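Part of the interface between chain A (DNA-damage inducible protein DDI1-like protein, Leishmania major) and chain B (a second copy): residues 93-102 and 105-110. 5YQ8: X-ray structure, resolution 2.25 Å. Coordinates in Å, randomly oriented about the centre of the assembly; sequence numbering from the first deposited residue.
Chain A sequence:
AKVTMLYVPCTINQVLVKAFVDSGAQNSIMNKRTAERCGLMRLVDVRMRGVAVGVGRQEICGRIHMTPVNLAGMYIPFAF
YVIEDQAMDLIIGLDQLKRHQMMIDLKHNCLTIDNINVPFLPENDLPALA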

# COMPACT_ATOMS: atom_id res chain seq x y z
N GLY A 93 1.80 0.28 8.20
CA GLY A 93 2.76 0.31 7.08
C GLY A 93 3.47 -1.01 6.86
O GLY A 93 3.28 -2.03 7.56
N LEU A 94 4.36 -0.96 5.89
CA LEU A 94 5.24 -2.07 5.56
C LEU A 94 6.21 -2.48 6.69
O LEU A 94 6.57 -3.61 6.77
CB LEU A 94 6.00 -1.69 4.28
CG LEU A 94 6.52 -2.84 3.40
CD1 LEU A 94 5.39 -3.79 3.09
CD2 LEU A 94 7.18 -2.28 2.17
N ASP A 95 6.61 -1.61 7.58
CA ASP A 95 7.33 -2.04 8.76
C ASP A 95 6.60 -3.12 9.60
O ASP A 95 7.17 -4.17 9.95
CB ASP A 95 7.65 -0.83 9.66
CG ASP A 95 6.55 0.28 9.61
OD1 ASP A 95 5.69 0.28 8.65
OD2 ASP A 95 6.63 1.18 10.48
N GLN A 96 5.37 -2.84 9.99
CA GLN A 96 4.60 -3.76 10.85
C GLN A 96 4.02 -4.93 10.06
O GLN A 96 3.95 -6.02 10.54
CB GLN A 96 3.48 -3.00 11.60
CG GLN A 96 3.97 -1.92 12.56
CD GLN A 96 4.68 -2.47 13.74
OE1 GLN A 96 4.30 -3.54 14.23
NE2 GLN A 96 5.68 -1.77 14.23
N LEU A 97 3.64 -4.72 8.80
CA LEU A 97 3.29 -5.84 7.91
C LEU A 97 4.41 -6.85 7.80
O LEU A 97 4.16 -8.04 7.84
CB LEU A 97 2.92 -5.33 6.53
CG LEU A 97 1.52 -4.71 6.35
CD1 LEU A 97 1.35 -4.12 4.99
CD2 LEU A 97 0.46 -5.77 6.61
N LYS A 98 5.63 -6.37 7.68
CA LYS A 98 6.83 -7.19 7.73
C LYS A 98 7.26 -7.65 9.10
O LYS A 98 7.56 -8.79 9.30
CB LYS A 98 8.00 -6.48 7.03
CG LYS A 98 7.81 -6.28 5.55
CD LYS A 98 9.20 -6.22 4.93
CE LYS A 98 9.23 -6.72 3.53
NZ LYS A 98 10.48 -6.23 2.97
N ARG A 99 7.18 -6.81 10.10
CA ARG A 99 7.59 -7.22 11.44
C ARG A 99 6.78 -8.41 12.00
O ARG A 99 7.29 -9.26 12.71
CB ARG A 99 7.46 -5.99 12.36
CG ARG A 99 7.39 -6.29 13.83
CD ARG A 99 8.71 -6.91 14.29
NE ARG A 99 8.51 -7.26 15.67
CZ ARG A 99 8.02 -8.40 16.10
NH1 ARG A 99 7.72 -9.39 15.27
NH2 ARG A 99 7.78 -8.55 17.38
N HIS A 100 5.51 -8.44 11.68
CA HIS A 100 4.63 -9.51 12.13
C HIS A 100 4.25 -10.50 11.02
O HIS A 100 3.35 -11.33 11.21
CB HIS A 100 3.37 -8.90 12.77
CG HIS A 100 3.68 -7.93 13.85
ND1 HIS A 100 4.15 -8.32 15.08
CD2 HIS A 100 3.64 -6.58 13.87
CE1 HIS A 100 4.36 -7.25 15.82
NE2 HIS A 100 4.08 -6.17 15.10
N GLN A 101 4.97 -10.44 9.90
CA GLN A 101 4.89 -11.43 8.84
C GLN A 101 3.46 -11.63 8.38
O GLN A 101 3.00 -12.74 8.20
CB GLN A 101 5.49 -12.73 9.35
CG GLN A 101 6.94 -12.62 9.80
CD GLN A 101 7.46 -13.94 10.27
OE1 GLN A 101 6.70 -14.92 10.36
NE2 GLN A 101 8.74 -13.98 10.65
N MET A 102 2.75 -10.51 8.21
CA MET A 102 1.36 -10.51 7.84
C MET A 102 1.18 -10.91 6.38
O MET A 102 2.12 -10.95 5.60
CB MET A 102 0.70 -9.13 8.13
CG MET A 102 0.68 -8.79 9.60
SD MET A 102 -0.08 -7.18 9.87
CE MET A 102 0.49 -6.73 11.52
N ASP B 105 2.29 -11.61 0.29
CA ASP B 105 2.83 -12.45 1.37
C ASP B 105 4.14 -11.87 1.87
O ASP B 105 5.05 -11.68 1.11
CB ASP B 105 3.06 -13.88 0.89
CG ASP B 105 2.99 -14.86 1.97
OD1 ASP B 105 3.40 -14.53 3.15
OD2 ASP B 105 2.46 -15.94 1.62
N LEU B 106 4.20 -11.56 3.14
CA LEU B 106 5.44 -11.14 3.80
C LEU B 106 5.98 -12.12 4.86
O LEU B 106 7.11 -11.89 5.36
CB LEU B 106 5.26 -9.80 4.47
CG LEU B 106 4.59 -8.75 3.60
CD1 LEU B 106 4.17 -7.66 4.53
CD2 LEU B 106 5.47 -8.14 2.51
N LYS B 107 5.26 -13.18 5.19
CA LYS B 107 5.92 -14.26 5.98
C LYS B 107 6.82 -15.10 5.12
O LYS B 107 7.96 -15.39 5.52
CB LYS B 107 4.89 -15.14 6.66
CG LYS B 107 5.42 -16.27 7.54
CD LYS B 107 4.19 -17.07 8.00
CE LYS B 107 4.36 -18.01 9.15
NZ LYS B 107 3.45 -19.19 8.98
N HIS B 108 6.31 -15.47 3.93
CA HIS B 108 7.09 -16.13 2.89
C HIS B 108 7.72 -15.17 1.91
O HIS B 108 8.49 -15.59 1.07
CB HIS B 108 6.24 -17.15 2.12
CG HIS B 108 5.58 -18.15 3.03
ND1 HIS B 108 4.37 -17.89 3.64
CD2 HIS B 108 5.99 -19.36 3.51
CE1 HIS B 108 4.04 -18.91 4.42
NE2 HIS B 108 5.02 -19.81 4.38
N ASN B 109 7.35 -13.89 1.95
CA ASN B 109 8.01 -12.84 1.17
C ASN B 109 7.90 -13.13 -0.36
O ASN B 109 8.86 -13.49 -1.06
CB ASN B 109 9.44 -12.63 1.66
CG ASN B 109 10.08 -11.42 1.04
OD1 ASN B 109 10.72 -11.53 0.00
ND2 ASN B 109 9.91 -10.23 1.66
N CYS B 110 6.68 -13.00 -0.86
CA CYS B 110 6.41 -13.05 -2.30
C CYS B 110 5.02 -12.49 -2.58
O CYS B 110 4.21 -12.33 -1.65
CB CYS B 110 6.48 -14.48 -2.78
SG CYS B 110 5.20 -15.49 -2.10
O HOH W 1 10.46 -7.39 0.59

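This is a small, mixed contact built around one leucine of a chain B turn, which packs against the helix of chain A and its C-terminal exit, held by a single direct hydrogen bond between backbones and a water bridge at its edge. The two stretches bury 359 Å² in sum, and Leu B106 accounts for 116 Å² of this, the largest share of any residue.

On the chain A side, residues 94-99 form a short helix, with Gly A93 at the N-cap position. Its backbone hydrogen bonds begin with Leu A97 N to Gly A93 O at 3.0 Å. His A100 is the first residue to leave helical phi/psi, and Gln A101 follows with both angles positive (53/44). The turn there is closed by Met A102 N bonding to Leu A97 O at 2.9 Å. On the chain B side, Asp B105 and Cys B110 pair through their backbones in both directions, Asp B105 N to Cys B110 O at 2.8 Å and Cys B110 N to Asp B105 O at 2.9 Å, so the intervening residues form a closed loop. Asp B105 also braces that loop from within: its OD1 accepts from His B108 N at 3.2 Å with a nearly straight angle of 169°, and from Lys B107 N at 3.1 Å in a weak bond (128°).

The nearest CA atoms across the stretches, Gln A101 CA and Lys B107 CA, are 4.2 Å apart, just after the helix has ended. Beside this point, Leu B106 N donates to Met A102 O across the interface at 3.3 Å and 150°, a long but acceptably directed bond. The side chain of Met A102 plays little part, since its CA-to-CB bond points away and its side chain comes no nearer than 5.2 Å to the chain B stretch; the residue contributes through its carbonyl.

Leu B106 points its CA-to-CB bond toward chain A, and its m,t rotamer carries CD1 to the helix. There CD1 lies 3.3 Å from Leu A97 CB, a tight approach for two carbons, and 4.3 Å from Leu A94 CD1. The same methyl is 4.0 Å from Lys A98 CG, so the aliphatic part of the lysine adds to the apolar surroundings.

Farther along, the extended side chain of Lys A98 reaches Asn B109, with Lys A98 CE 4.0 Å from Asn B109 ND2. The polar groups are linked through water 1, which accepts from Lys A98 NZ at 2.6 Å and from Asn B109 ND2 at 3.1 Å. The water thus offers its oxygen to two donors that could not hydrogen-bond to each other through their N-H groups alone.

Gln A101 and Lys B107, both exposed, meet through van der Waals contact: Gln A101 OE1 lies 3.4 Å from Lys B107 CG. The end of the lysine leads away from the chain A stretch, and Gln A101 carries no charge, so the pair covers surface without a direct polar bond.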